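PDB 5MPO: molybdopterin synthase catalytic subunit from Homo sapiens, which catalyses the conversion of precursor Z into molybdopterin, transferring two sulfur atoms from the thiocarboxylated small subunit to build the dithiolene group. Local coordinates for residues Asp20-Thr25 against Glu77-Cys82; Val38-Cys43 against Pro90-Ala95; Cys43-Leu48 against Val114-Arg119; Ile110-Ser115 against Tyr128-Leu133. All blocks are in the same frame, centred on the assembly; numbering follows the deposited sequence.

Contact 1: Asp20-Thr25 against Glu77-Cys82; sequences DVINFT and EVRKIC
K80 NZ is the most firmly held polar atom here, gripped by two acids: E77 OE2, 2.7 Å from K80 NZ and met from above its carboxylate plane, and an acidic side chain on the chain of another protein. This pair lies off the side of helix 73-88 that meets strand 20-25. The meeting face is mostly apolar. I22, extended at chi2 (174°), sends CD1 to R79 CG at 3.5 Å, the two side chains crossing almost perpendicularly, and slides past V78 antiparallel to it, with I22 CD1 3.8 Å from V78 CG1. F24 presents its ring edge, CZ lying 4.1 Å from V78 CG2, tip to tip. At the strand's start, the D20 carboxylate lies against C82, OD2 being 3.5 Å from C82 CB, while D20 OD1 forms a salt bridge with R86 one turn on. An alanine at D20, without the carboxylate, would probably loosen the strand's hold on the helix and leave C82 less well covered. The segment axes run nearly antiparallel (156°) 9.6 Å apart, so helix 73-88 packs along strand 20-25, the sheet's edge within this chain; I94 of neighbouring strand 91-99 touches both D20 and C82.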
loop_
_atom_site.group_PDB
_atom_site.type_symbol
_atom_site.label_atom_id
_atom_site.label_comp_id
_atom_site.label_asym_id
_atom_site.label_seq_id
_atom_site.Cartn_x
_atom_site.Cartn_y
_atom_site.Cartn_z
ATOM N N ASP C 20 17.313 -1.839 4.977
ATOM C CA ASP C 20 16.487 -2.989 4.698
ATOM C C ASP C 20 16.266 -3.626 6.086
ATOM O O ASP C 20 17.165 -4.207 6.608
ATOM C CB ASP C 20 17.234 -3.976 3.803
ATOM C CG ASP C 20 17.374 -3.516 2.349
ATOM O OD1 ASP C 20 16.528 -2.783 1.809
ATOM O OD2 ASP C 20 18.326 -3.923 1.681
ATOM N N VAL C 21 15.086 -3.513 6.673
ATOM C CA VAL C 21 14.799 -4.029 8.017
ATOM C C VAL C 21 13.914 -5.262 7.851
ATOM O O VAL C 21 12.778 -5.177 7.371
ATOM C CB VAL C 21 14.033 -2.982 8.837
ATOM C CG1 VAL C 21 13.753 -3.467 10.255
ATOM C CG2 VAL C 21 14.795 -1.654 8.845
ATOM N N ILE C 22 14.450 -6.411 8.236
ATOM C CA ILE C 22 13.837 -7.688 8.001
ATOM C C ILE C 22 13.741 -8.434 9.313
ATOM O O ILE C 22 14.747 -8.653 9.983
ATOM C CB ILE C 22 14.694 -8.524 7.044
ATOM C CG1 ILE C 22 14.884 -7.748 5.748
ATOM C CG2 ILE C 22 14.002 -9.877 6.769
ATOM C CD1 ILE C 22 15.814 -8.374 4.770
ATOM N N ASN C 23 12.540 -8.878 9.638
ATOM C CA ASN C 23 12.303 -9.539 10.860
ATOM C C ASN C 23 11.246 -10.604 10.770
ATOM O O ASN C 23 10.099 -10.332 10.385
ATOM C CB ASN C 23 11.875 -8.521 11.891
ATOM C CG ASN C 23 11.855 -9.099 13.284
ATOM O OD1 ASN C 23 12.314 -10.188 13.497
ATOM N ND2 ASN C 23 11.317 -8.361 14.224
ATOM N N PHE C 24 11.647 -11.815 11.152
ATOM C CA PHE C 24 10.724 -12.908 11.444
ATOM C C PHE C 24 10.557 -13.080 12.934
ATOM O O PHE C 24 11.531 -13.009 13.674
ATOM C CB PHE C 24 11.252 -14.155 10.801
ATOM C CG PHE C 24 11.181 -14.107 9.314
ATOM C CD1 PHE C 24 12.121 -13.405 8.595
ATOM C CD2 PHE C 24 10.139 -14.726 8.636
ATOM C CE1 PHE C 24 12.068 -13.358 7.210
ATOM C CE2 PHE C 24 10.061 -14.694 7.257
ATOM C CZ PHE C 24 11.017 -13.994 6.539
ATOM N N THR C 25 9.326 -13.263 13.406
ATOM C CA THR C 25 9.071 -13.106 14.849
ATOM C C THR C 25 7.753 -13.719 15.263
ATOM O O THR C 25 6.836 -13.818 14.451
ATOM C CB THR C 25 9.092 -11.630 15.210
ATOM O OG1 THR C 25 8.803 -11.471 16.582
ATOM C CG2 THR C 25 8.025 -10.853 14.440
ATOM N N GLU C 77 16.230 -14.676 1.405
ATOM C CA GLU C 77 15.426 -14.573 0.188
ATOM C C GLU C 77 14.726 -13.229 0.173
ATOM O O GLU C 77 14.668 -12.570 -0.847
ATOM C CB GLU C 77 14.417 -15.709 0.005
ATOM C CG GLU C 77 14.989 -17.013 -0.529
ATOM C CD GLU C 77 15.619 -16.986 -1.896
ATOM O OE1 GLU C 77 14.944 -16.678 -2.899
ATOM O OE2 GLU C 77 16.802 -17.390 -1.989
ATOM N N VAL C 78 14.298 -12.785 1.328
ATOM C CA VAL C 78 13.834 -11.427 1.470
ATOM C C VAL C 78 14.962 -10.390 1.209
ATOM O O VAL C 78 14.701 -9.396 0.543
ATOM C CB VAL C 78 13.186 -11.205 2.821
ATOM C CG1 VAL C 78 12.783 -9.730 3.005
ATOM C CG2 VAL C 78 11.957 -12.116 2.980
ATOM N N ARG C 79 16.198 -10.641 1.635
ATOM C CA ARG C 79 17.289 -9.734 1.297
ATOM C C ARG C 79 17.448 -9.643 -0.205
ATOM O O ARG C 79 17.820 -8.608 -0.720
ATOM C CB ARG C 79 18.656 -10.115 1.960
ATOM C CG ARG C 79 18.688 -9.863 3.477
ATOM C CD ARG C 79 20.037 -10.052 4.198
ATOM N NE ARG C 79 20.528 -11.438 4.059
ATOM C CZ ARG C 79 20.461 -12.423 4.978
ATOM N NH1 ARG C 79 19.944 -12.230 6.196
ATOM N NH2 ARG C 79 20.917 -13.642 4.667
ATOM N N LYS C 80 17.254 -10.741 -0.908
ATOM C CA LYS C 80 17.329 -10.683 -2.342
ATOM C C LYS C 80 16.186 -9.833 -2.930
ATOM O O LYS C 80 16.382 -9.044 -3.862
ATOM C CB LYS C 80 17.250 -12.068 -2.962
ATOM C CG LYS C 80 18.569 -12.794 -2.965
ATOM C CD LYS C 80 18.312 -14.151 -3.536
ATOM C CE LYS C 80 19.373 -15.118 -3.057
ATOM N NZ LYS C 80 18.873 -16.490 -3.407
ATOM N N ILE C 81 14.995 -10.016 -2.397
ATOM C CA ILE C 81 13.912 -9.149 -2.811
ATOM C C ILE C 81 14.224 -7.653 -2.596
ATOM O O ILE C 81 13.939 -6.797 -3.489
ATOM C CB ILE C 81 12.633 -9.584 -2.118
ATOM C CG1 ILE C 81 12.157 -10.878 -2.765
ATOM C CG2 ILE C 81 11.564 -8.475 -2.136
ATOM C CD1 ILE C 81 11.074 -11.505 -1.916
ATOM N N CYS C 82 14.786 -7.329 -1.432
ATOM C CA CYS C 82 15.208 -5.930 -1.154
ATOM C C CYS C 82 16.156 -5.375 -2.215
ATOM O O CYS C 82 16.001 -4.261 -2.753
ATOM C CB CYS C 82 15.801 -5.809 0.230
ATOM S SG CYS C 82 14.488 -5.994 1.478
#

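Contact 2: Val38-Cys43 against Pro90-Ala95; sequences VISPLC and PVKHIA
K92 CG stands anti to the backbone N (chi1 -173°) and the chain then bends at chi2 (55°), while H93 CG lies beside its own backbone N (chi1 -52°); together these torsions lay K92 CG over the centre of the H93 imidazole, 3.7 Å above its plane. Facing them is the loop that leaves helix 31-38, a type I beta turn from S40 to C43 combined with an ST turn. C43 N closes the beta turn on S40 O at 2.7 Å, and S40 OG accepts from L42 N at 3.3 Å while also bonding E16. The H93 ring meets this loop edge-on: CD2 lies 3.2 Å from V38 O, which sits in the ring plane, with I39 O also near that edge. Both ring nitrogens are satisfied from the N-terminal segment, ND1 by the backbone N of K19 and NE2 by E16, which is consistent with a proton on NE2 and would probably polarise the ring. A leucine at H93, lacking both ring nitrogens, would probably loosen the N-terminal segment from this corner. S115 OG, bonded to V38 O and H93 N, ties the two segments from the next strand. Further along the strand, V38 CG1 packs on A95 CB at 3.5 Å. K92 NZ reaches past L42 to the carbonyl of E16. At the far end of the loop, C43 SG presses on the K92 side chain at its root, 3.4 Å from CB.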
loop_
_atom_site.group_PDB
_atom_site.type_symbol
_atom_site.label_atom_id
_atom_site.label_comp_id
_atom_site.label_asym_id
_atom_site.label_seq_id
_atom_site.Cartn_x
_atom_site.Cartn_y
_atom_site.Cartn_z
ATOM N N VAL C 38 10.336 3.031 8.422
ATOM C CA VAL C 38 10.634 3.483 7.047
ATOM C C VAL C 38 10.493 4.989 6.791
ATOM O O VAL C 38 10.828 5.434 5.727
ATOM C CB VAL C 38 9.899 2.635 5.969
ATOM C CG1 VAL C 38 10.115 1.132 6.209
ATOM C CG2 VAL C 38 8.410 2.942 5.883
ATOM N N ILE C 39 10.027 5.770 7.752
ATOM C CA ILE C 39 9.905 7.216 7.565
ATOM C C ILE C 39 11.260 7.859 7.234
ATOM O O ILE C 39 12.272 7.458 7.757
ATOM C CB ILE C 39 9.360 7.870 8.846
ATOM C CG1 ILE C 39 7.865 7.592 8.958
ATOM C CG2 ILE C 39 9.589 9.390 8.848
ATOM C CD1 ILE C 39 7.300 7.800 10.349
ATOM N N SER C 40 11.249 8.862 6.371
ATOM C CA SER C 40 12.463 9.555 5.945
ATOM C C SER C 40 12.105 10.969 5.551
ATOM O O SER C 40 11.232 11.161 4.703
ATOM C CB SER C 40 13.144 8.848 4.747
ATOM O OG SER C 40 14.273 9.577 4.220
ATOM N N PRO C 41 12.811 11.968 6.105
ATOM C CA PRO C 41 12.569 13.360 5.669
ATOM C C PRO C 41 12.810 13.560 4.178
ATOM O O PRO C 41 12.304 14.490 3.603
ATOM C CB PRO C 41 13.560 14.177 6.508
ATOM C CG PRO C 41 14.650 13.211 6.888
ATOM C CD PRO C 41 14.023 11.849 6.941
ATOM N N LEU C 42 13.559 12.678 3.547
ATOM C CA LEU C 42 13.699 12.730 2.094
ATOM C C LEU C 42 12.544 12.059 1.355
ATOM O O LEU C 42 12.547 12.078 0.147
ATOM C CB LEU C 42 14.991 12.057 1.664
ATOM C CG LEU C 42 16.257 12.677 2.281
ATOM C CD1 LEU C 42 17.379 11.641 2.334
ATOM C CD2 LEU C 42 16.693 13.946 1.540
ATOM N N CYS C 43 11.578 11.472 2.072
ATOM C CA CYS C 43 10.533 10.663 1.476
ATOM C C CYS C 43 9.178 11.273 1.691
ATOM O O CYS C 43 8.844 11.691 2.809
ATOM C CB CYS C 43 10.559 9.238 2.050
ATOM S SG CYS C 43 11.948 8.342 1.326
ATOM N N PRO C 90 13.562 3.703 -7.118
ATOM C CA PRO C 90 14.268 4.664 -6.241
ATOM C C PRO C 90 13.708 4.723 -4.832
ATOM O O PRO C 90 13.300 5.781 -4.361
ATOM C CB PRO C 90 14.024 6.011 -6.934
ATOM C CG PRO C 90 12.683 5.860 -7.581
ATOM C CD PRO C 90 12.678 4.417 -8.086
ATOM N N VAL C 91 13.782 3.621 -4.119
ATOM C CA VAL C 91 13.217 3.565 -2.772
ATOM C C VAL C 91 14.275 3.940 -1.739
ATOM O O VAL C 91 15.458 3.761 -1.972
ATOM C CB VAL C 91 12.599 2.164 -2.462
ATOM C CG1 VAL C 91 11.566 1.805 -3.516
ATOM C CG2 VAL C 91 13.671 1.061 -2.340
ATOM N N LYS C 92 13.844 4.373 -0.564
ATOM C CA LYS C 92 14.778 4.668 0.485
ATOM C C LYS C 92 14.939 3.475 1.430
ATOM O O LYS C 92 15.959 2.814 1.367
ATOM C CB LYS C 92 14.345 5.921 1.238
ATOM C CG LYS C 92 15.361 6.398 2.255
ATOM C CD LYS C 92 16.719 6.602 1.590
ATOM C CE LYS C 92 17.692 7.349 2.479
ATOM N NZ LYS C 92 19.044 7.315 1.862
ATOM N N HIS C 93 13.914 3.216 2.252
ATOM C CA HIS C 93 13.840 2.143 3.240
ATOM C C HIS C 93 12.749 1.054 2.881
ATOM O O HIS C 93 11.656 1.364 2.382
ATOM C CB HIS C 93 13.459 2.690 4.644
ATOM C CG HIS C 93 14.308 3.819 5.127
ATOM N ND1 HIS C 93 15.684 3.767 5.156
ATOM C CD2 HIS C 93 13.964 5.030 5.633
ATOM C CE1 HIS C 93 16.149 4.909 5.624
ATOM N NE2 HIS C 93 15.119 5.685 5.934
ATOM N N ILE C 94 13.050 -0.195 3.211
ATOM C CA ILE C 94 12.147 -1.349 3.042
ATOM C C ILE C 94 12.125 -2.066 4.422
ATOM O O ILE C 94 13.198 -2.255 5.091
ATOM C CB ILE C 94 12.715 -2.277 1.968
ATOM C CG1 ILE C 94 13.080 -1.518 0.686
ATOM C CG2 ILE C 94 11.839 -3.462 1.785
ATOM C CD1 ILE C 94 13.791 -2.364 -0.357
ATOM N N ALA C 95 10.924 -2.335 4.910
ATOM C CA ALA C 95 10.746 -3.094 6.108
ATOM C C ALA C 95 9.886 -4.271 5.720
ATOM O O ALA C 95 8.909 -4.085 5.004
ATOM C CB ALA C 95 10.057 -2.277 7.157
#

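Contact 3: Cys43-Leu48 against Val114-Arg119; sequences CGAISL and VSSAHR
Five backbone hydrogen bonds make up the first shell, four of them regular. V114 and S47 exchange a pair, S47 N to V114 O at 3.0 Å and V114 N to S47 O at 3.1 Å, and S116 N gives to A45 O at 3.0 Å in the carbonyl plane. S116 O then takes two donors: A45 N at 3.1 Å, nearly along the C=O axis (170°), and more weakly G44 N at 3.2 Å, with a bent N-H...O angle of 127°. G44 and A45 thus both face S116, a classic beta bulge at the start of an antiparallel pairing. Between the bonded pairs, I46 and S115 form a non-hydrogen-bonded pair, and S115 CA makes a CA-H...O contact with A45 O at 3.1 Å. Outside the backbone, C43 SG lies over the S116 main chain, and A45 CB packs on R119 CA at 3.7 Å. The turn after the strand is pinned by S116 OG, which donates to H118 O at 2.7 Å from 32° above the carbonyl plane. Further out, S47 OG bonds S122 on helix 119-136, and I46 to L48 pair antiparallel with a strand of the second subunit, so the sheet crosses the dimer interface. R119 extends from CG to NE toward a salt bridge with D131 of the second subunit. H118 and R119 are predicted substrate-binding residues; the S116 OG bond to H118 O probably helps to hold the backbone that carries them, and the salt bridge probably fixes the R119 guanidinium and partly offsets its charge.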
loop_
_atom_site.group_PDB
_atom_site.type_symbol
_atom_site.label_atom_id
_atom_site.label_comp_id
_atom_site.label_asym_id
_atom_site.label_seq_id
_atom_site.Cartn_x
_atom_site.Cartn_y
_atom_site.Cartn_z
ATOM N N CYS C 43 11.578 11.472 2.072
ATOM C CA CYS C 43 10.533 10.663 1.476
ATOM C C CYS C 43 9.178 11.273 1.691
ATOM O O CYS C 43 8.844 11.691 2.809
ATOM C CB CYS C 43 10.559 9.238 2.050
ATOM S SG CYS C 43 11.948 8.342 1.326
ATOM N N GLY C 44 8.425 11.319 0.592
ATOM C CA GLY C 44 7.049 11.770 0.540
ATOM C C GLY C 44 6.007 10.671 0.534
ATOM O O GLY C 44 4.835 10.946 0.777
ATOM N N ALA C 45 6.408 9.429 0.270
ATOM C CA ALA C 45 5.433 8.324 0.121
ATOM C C ALA C 45 5.869 7.045 0.865
ATOM O O ALA C 45 7.011 6.624 0.766
ATOM C CB ALA C 45 5.207 8.018 -1.352
ATOM N N ILE C 46 4.934 6.455 1.592
ATOM C CA ILE C 46 5.094 5.168 2.218
ATOM C C ILE C 46 3.930 4.343 1.752
ATOM O O ILE C 46 2.783 4.783 1.962
ATOM C CB ILE C 46 5.025 5.298 3.742
ATOM C CG1 ILE C 46 6.178 6.183 4.213
ATOM C CG2 ILE C 46 5.081 3.938 4.418
ATOM C CD1 ILE C 46 6.190 6.415 5.705
ATOM N N SER C 47 4.197 3.207 1.083
ATOM C CA SER C 47 3.126 2.237 0.839
ATOM C C SER C 47 3.311 1.144 1.837
ATOM O O SER C 47 4.432 0.847 2.195
ATOM C CB SER C 47 3.108 1.694 -0.597
ATOM O OG SER C 47 2.939 2.791 -1.492
ATOM N N LEU C 48 2.214 0.551 2.281
ATOM C CA LEU C 48 2.246 -0.610 3.172
ATOM C C LEU C 48 1.283 -1.679 2.720
ATOM O O LEU C 48 0.253 -1.379 2.115
ATOM C CB LEU C 48 1.895 -0.245 4.612
ATOM C CG LEU C 48 2.851 0.703 5.319
ATOM C CD1 LEU C 48 2.230 2.069 5.383
ATOM C CD2 LEU C 48 3.135 0.248 6.724
ATOM N N VAL C 114 7.447 0.326 2.273
ATOM C CA VAL C 114 8.491 0.956 1.468
ATOM C C VAL C 114 8.295 2.441 1.443
ATOM O O VAL C 114 7.169 2.882 1.218
ATOM C CB VAL C 114 8.463 0.461 -0.013
ATOM C CG1 VAL C 114 9.611 1.093 -0.799
ATOM C CG2 VAL C 114 8.585 -1.056 -0.063
ATOM N N SER C 115 9.378 3.200 1.641
ATOM C CA SER C 115 9.363 4.687 1.481
ATOM C C SER C 115 10.166 5.128 0.279
ATOM O O SER C 115 11.181 4.549 -0.027
ATOM C CB SER C 115 9.931 5.410 2.722
ATOM O OG SER C 115 11.265 4.970 3.018
ATOM N N SER C 116 9.728 6.170 -0.393
ATOM C CA SER C 116 10.509 6.769 -1.494
ATOM C C SER C 116 10.101 8.243 -1.659
ATOM O O SER C 116 9.142 8.698 -1.058
ATOM C CB SER C 116 10.247 6.034 -2.811
ATOM O OG SER C 116 8.855 6.043 -3.078
ATOM N N ALA C 117 10.818 8.951 -2.512
ATOM C CA ALA C 117 10.545 10.368 -2.787
ATOM C C ALA C 117 9.172 10.572 -3.440
ATOM O O ALA C 117 8.402 11.467 -2.964
ATOM C CB ALA C 117 11.696 11.018 -3.595
ATOM N N HIS C 118 8.851 9.743 -4.450
ATOM C CA HIS C 118 7.533 9.755 -5.120
ATOM C C HIS C 118 6.777 8.375 -5.118
ATOM O O HIS C 118 7.343 7.304 -4.922
ATOM C CB HIS C 118 7.670 10.316 -6.549
ATOM C CG HIS C 118 8.239 11.721 -6.625
ATOM N ND1 HIS C 118 7.652 12.811 -6.010
ATOM C CD2 HIS C 118 9.317 12.214 -7.290
ATOM C CE1 HIS C 118 8.347 13.904 -6.279
ATOM N NE2 HIS C 118 9.365 13.568 -7.047
ATOM N N ARG C 119 5.484 8.423 -5.409
ATOM C CA ARG C 119 4.552 7.404 -4.954
ATOM C C ARG C 119 4.503 6.119 -5.735
ATOM O O ARG C 119 4.132 5.081 -5.184
ATOM C CB ARG C 119 3.133 7.985 -4.885
ATOM C CG ARG C 119 2.450 8.254 -6.233
ATOM C CD ARG C 119 1.123 8.908 -5.944
ATOM N NE ARG C 119 0.382 9.167 -7.150
ATOM C CZ ARG C 119 0.600 10.190 -7.978
ATOM N NH1 ARG C 119 1.530 11.117 -7.728
ATOM N NH2 ARG C 119 -0.144 10.284 -9.072
#

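Contact 4: Ile110-Ser115 against Tyr128-Leu133; sequences IIIAVS and YAIDTL
This is an apolar helix-on-sheet contact in the core of the chain, joining strand 110-115 to the helix that follows it in sequence, with segment axes 9.5 Å apart at 142°. Alternate strand residues I110 and I112 provide the sheet side. With CG1 anti to the backbone N (chi1 178°), I110 reaches out to L133, and the side chains meet tip to tip, I110 CD1 lying 3.6 Å from L133 CD1. I112 divides its branches: CG2 touches A129 CB at 4.1 Å, while CD1 rests against the helix backbone, 3.8 Å from I130 N. The I130 chain bends at chi2 (62°), which brings its CD1 to 4.0 Å from I110 CD1, so that it bridges the two strand isoleucines. On the helix's other side, Y128 O accepts twice, from T132 N and, at a very short 2.5 Å, from T132 OG1; the same hydroxyl oxygen sits over the centre of the Y128 ring, 3.1 Å above its plane. I110 and L133 also touch the backbone of another protein's chain. Helix 119-136 covers one face of the sheet beside helix 73-88, whose I85 touches A129, while I111 and A113 turn to the opposite face and meet helix 31-38.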
loop_
_atom_site.group_PDB
_atom_site.type_symbol
_atom_site.label_atom_id
_atom_site.label_comp_id
_atom_site.label_asym_id
_atom_site.label_seq_id
_atom_site.Cartn_x
_atom_site.Cartn_y
_atom_site.Cartn_z
ATOM N N ILE C 110 1.903 -10.517 8.101
ATOM C CA ILE C 110 2.954 -9.872 7.326
ATOM C C ILE C 110 2.675 -8.377 7.276
ATOM O O ILE C 110 1.522 -7.958 7.212
ATOM C CB ILE C 110 3.131 -10.486 5.887
ATOM C CG1 ILE C 110 4.202 -9.742 5.130
ATOM C CG2 ILE C 110 1.885 -10.426 5.061
ATOM C CD1 ILE C 110 4.942 -10.542 4.099
ATOM N N ILE C 111 3.733 -7.581 7.323
ATOM C CA ILE C 111 3.607 -6.164 7.082
ATOM C C ILE C 111 4.849 -5.866 6.312
ATOM O O ILE C 111 5.973 -6.156 6.755
ATOM C CB ILE C 111 3.547 -5.326 8.375
ATOM C CG1 ILE C 111 2.294 -5.610 9.187
ATOM C CG2 ILE C 111 3.572 -3.832 8.121
ATOM C CD1 ILE C 111 2.342 -4.918 10.548
ATOM N N ILE C 112 4.625 -5.279 5.143
ATOM C CA ILE C 112 5.659 -4.749 4.263
ATOM C C ILE C 112 5.417 -3.259 4.106
ATOM O O ILE C 112 4.271 -2.809 3.902
ATOM C CB ILE C 112 5.591 -5.409 2.889
ATOM C CG1 ILE C 112 5.866 -6.911 3.001
ATOM C CG2 ILE C 112 6.641 -4.804 1.986
ATOM C CD1 ILE C 112 5.431 -7.745 1.814
ATOM N N ALA C 113 6.489 -2.506 4.215
ATOM C CA ALA C 113 6.457 -1.094 4.014
ATOM C C ALA C 113 7.666 -0.648 3.160
ATOM O O ALA C 113 8.764 -1.153 3.346
ATOM C CB ALA C 113 6.472 -0.403 5.366
ATOM N N VAL C 114 7.447 0.326 2.273
ATOM C CA VAL C 114 8.491 0.956 1.468
ATOM C C VAL C 114 8.295 2.441 1.443
ATOM O O VAL C 114 7.169 2.882 1.218
ATOM C CB VAL C 114 8.463 0.461 -0.013
ATOM C CG1 VAL C 114 9.611 1.093 -0.799
ATOM C CG2 VAL C 114 8.585 -1.056 -0.063
ATOM N N SER C 115 9.378 3.200 1.641
ATOM C CA SER C 115 9.363 4.687 1.481
ATOM C C SER C 115 10.166 5.128 0.279
ATOM O O SER C 115 11.181 4.549 -0.027
ATOM C CB SER C 115 9.931 5.410 2.722
ATOM O OG SER C 115 11.265 4.970 3.018
ATOM N N TYR C 128 5.528 -5.740 -5.822
ATOM C CA TYR C 128 6.538 -6.716 -6.165
ATOM C C TYR C 128 7.031 -7.528 -4.924
ATOM O O TYR C 128 7.284 -8.708 -5.032
ATOM C CB TYR C 128 7.750 -6.045 -6.768
ATOM C CG TYR C 128 8.883 -7.025 -7.045
ATOM C CD1 TYR C 128 8.863 -7.863 -8.207
ATOM C CD2 TYR C 128 9.986 -7.133 -6.156
ATOM C CE1 TYR C 128 9.914 -8.725 -8.491
ATOM C CE2 TYR C 128 11.046 -8.025 -6.420
ATOM C CZ TYR C 128 11.019 -8.827 -7.571
ATOM O OH TYR C 128 12.059 -9.718 -7.822
ATOM N N ALA C 129 7.166 -6.869 -3.780
ATOM C CA ALA C 129 7.616 -7.535 -2.587
ATOM C C ALA C 129 6.628 -8.637 -2.134
ATOM O O ALA C 129 7.038 -9.777 -1.944
ATOM C CB ALA C 129 7.864 -6.532 -1.488
ATOM N N ILE C 130 5.363 -8.312 -1.956
ATOM C CA ILE C 130 4.405 -9.321 -1.541
ATOM C C ILE C 130 4.236 -10.461 -2.564
ATOM O O ILE C 130 4.170 -11.609 -2.191
ATOM C CB ILE C 130 3.041 -8.733 -1.121
ATOM C CG1 ILE C 130 2.151 -9.848 -0.537
ATOM C CG2 ILE C 130 2.299 -8.065 -2.280
ATOM C CD1 ILE C 130 2.728 -10.510 0.729
ATOM N N ASP C 131 4.198 -10.150 -3.834
ATOM C CA ASP C 131 4.141 -11.182 -4.860
ATOM C C ASP C 131 5.322 -12.129 -4.889
ATOM O O ASP C 131 5.176 -13.353 -5.142
ATOM C CB ASP C 131 4.002 -10.567 -6.279
ATOM C CG ASP C 131 2.599 -9.914 -6.497
ATOM O OD1 ASP C 131 1.671 -10.079 -5.653
ATOM O OD2 ASP C 131 2.440 -9.204 -7.494
ATOM N N THR C 132 6.484 -11.529 -4.761
ATOM C CA THR C 132 7.712 -12.251 -4.847
ATOM C C THR C 132 7.880 -13.071 -3.545
ATOM O O THR C 132 8.239 -14.214 -3.601
ATOM C CB THR C 132 8.858 -11.289 -5.132
ATOM O OG1 THR C 132 8.490 -10.484 -6.260
ATOM C CG2 THR C 132 10.207 -12.087 -5.404
ATOM N N LEU C 133 7.493 -12.516 -2.404
ATOM C CA LEU C 133 7.526 -13.231 -1.181
ATOM C C LEU C 133 6.673 -14.490 -1.284
ATOM O O LEU C 133 7.093 -15.554 -0.817
ATOM C CB LEU C 133 7.038 -12.350 -0.044
ATOM C CG LEU C 133 7.071 -13.054 1.324
ATOM C CD1 LEU C 133 7.681 -12.240 2.463
ATOM C CD2 LEU C 133 5.669 -13.573 1.738
#

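All four contacts reach one mixed sheet, strand order 20-25, 91-99, 108-116, 45-52. Contacts 2 and 3 share C43, have centres 6 Å apart and are stitched by K92 N to S115 O, 2.7 Å; both touch the second subunit. Contacts 3 and 4 share V114 and S115. Contacts 1 and 4, centres 9 Å apart, are the two helix packings, joined where I81 CG1 meets T132 CG2 at 3.5 Å. Contacts 1 and 3 stay about 8 Å apart at their nearest atoms. Of the predicted substrate-binding residues, contact 3 carries H118 and R119, while contact 4 only lies near K134 and K141, whose side chains are about 4 Å from I130's and 8 Å from L133's.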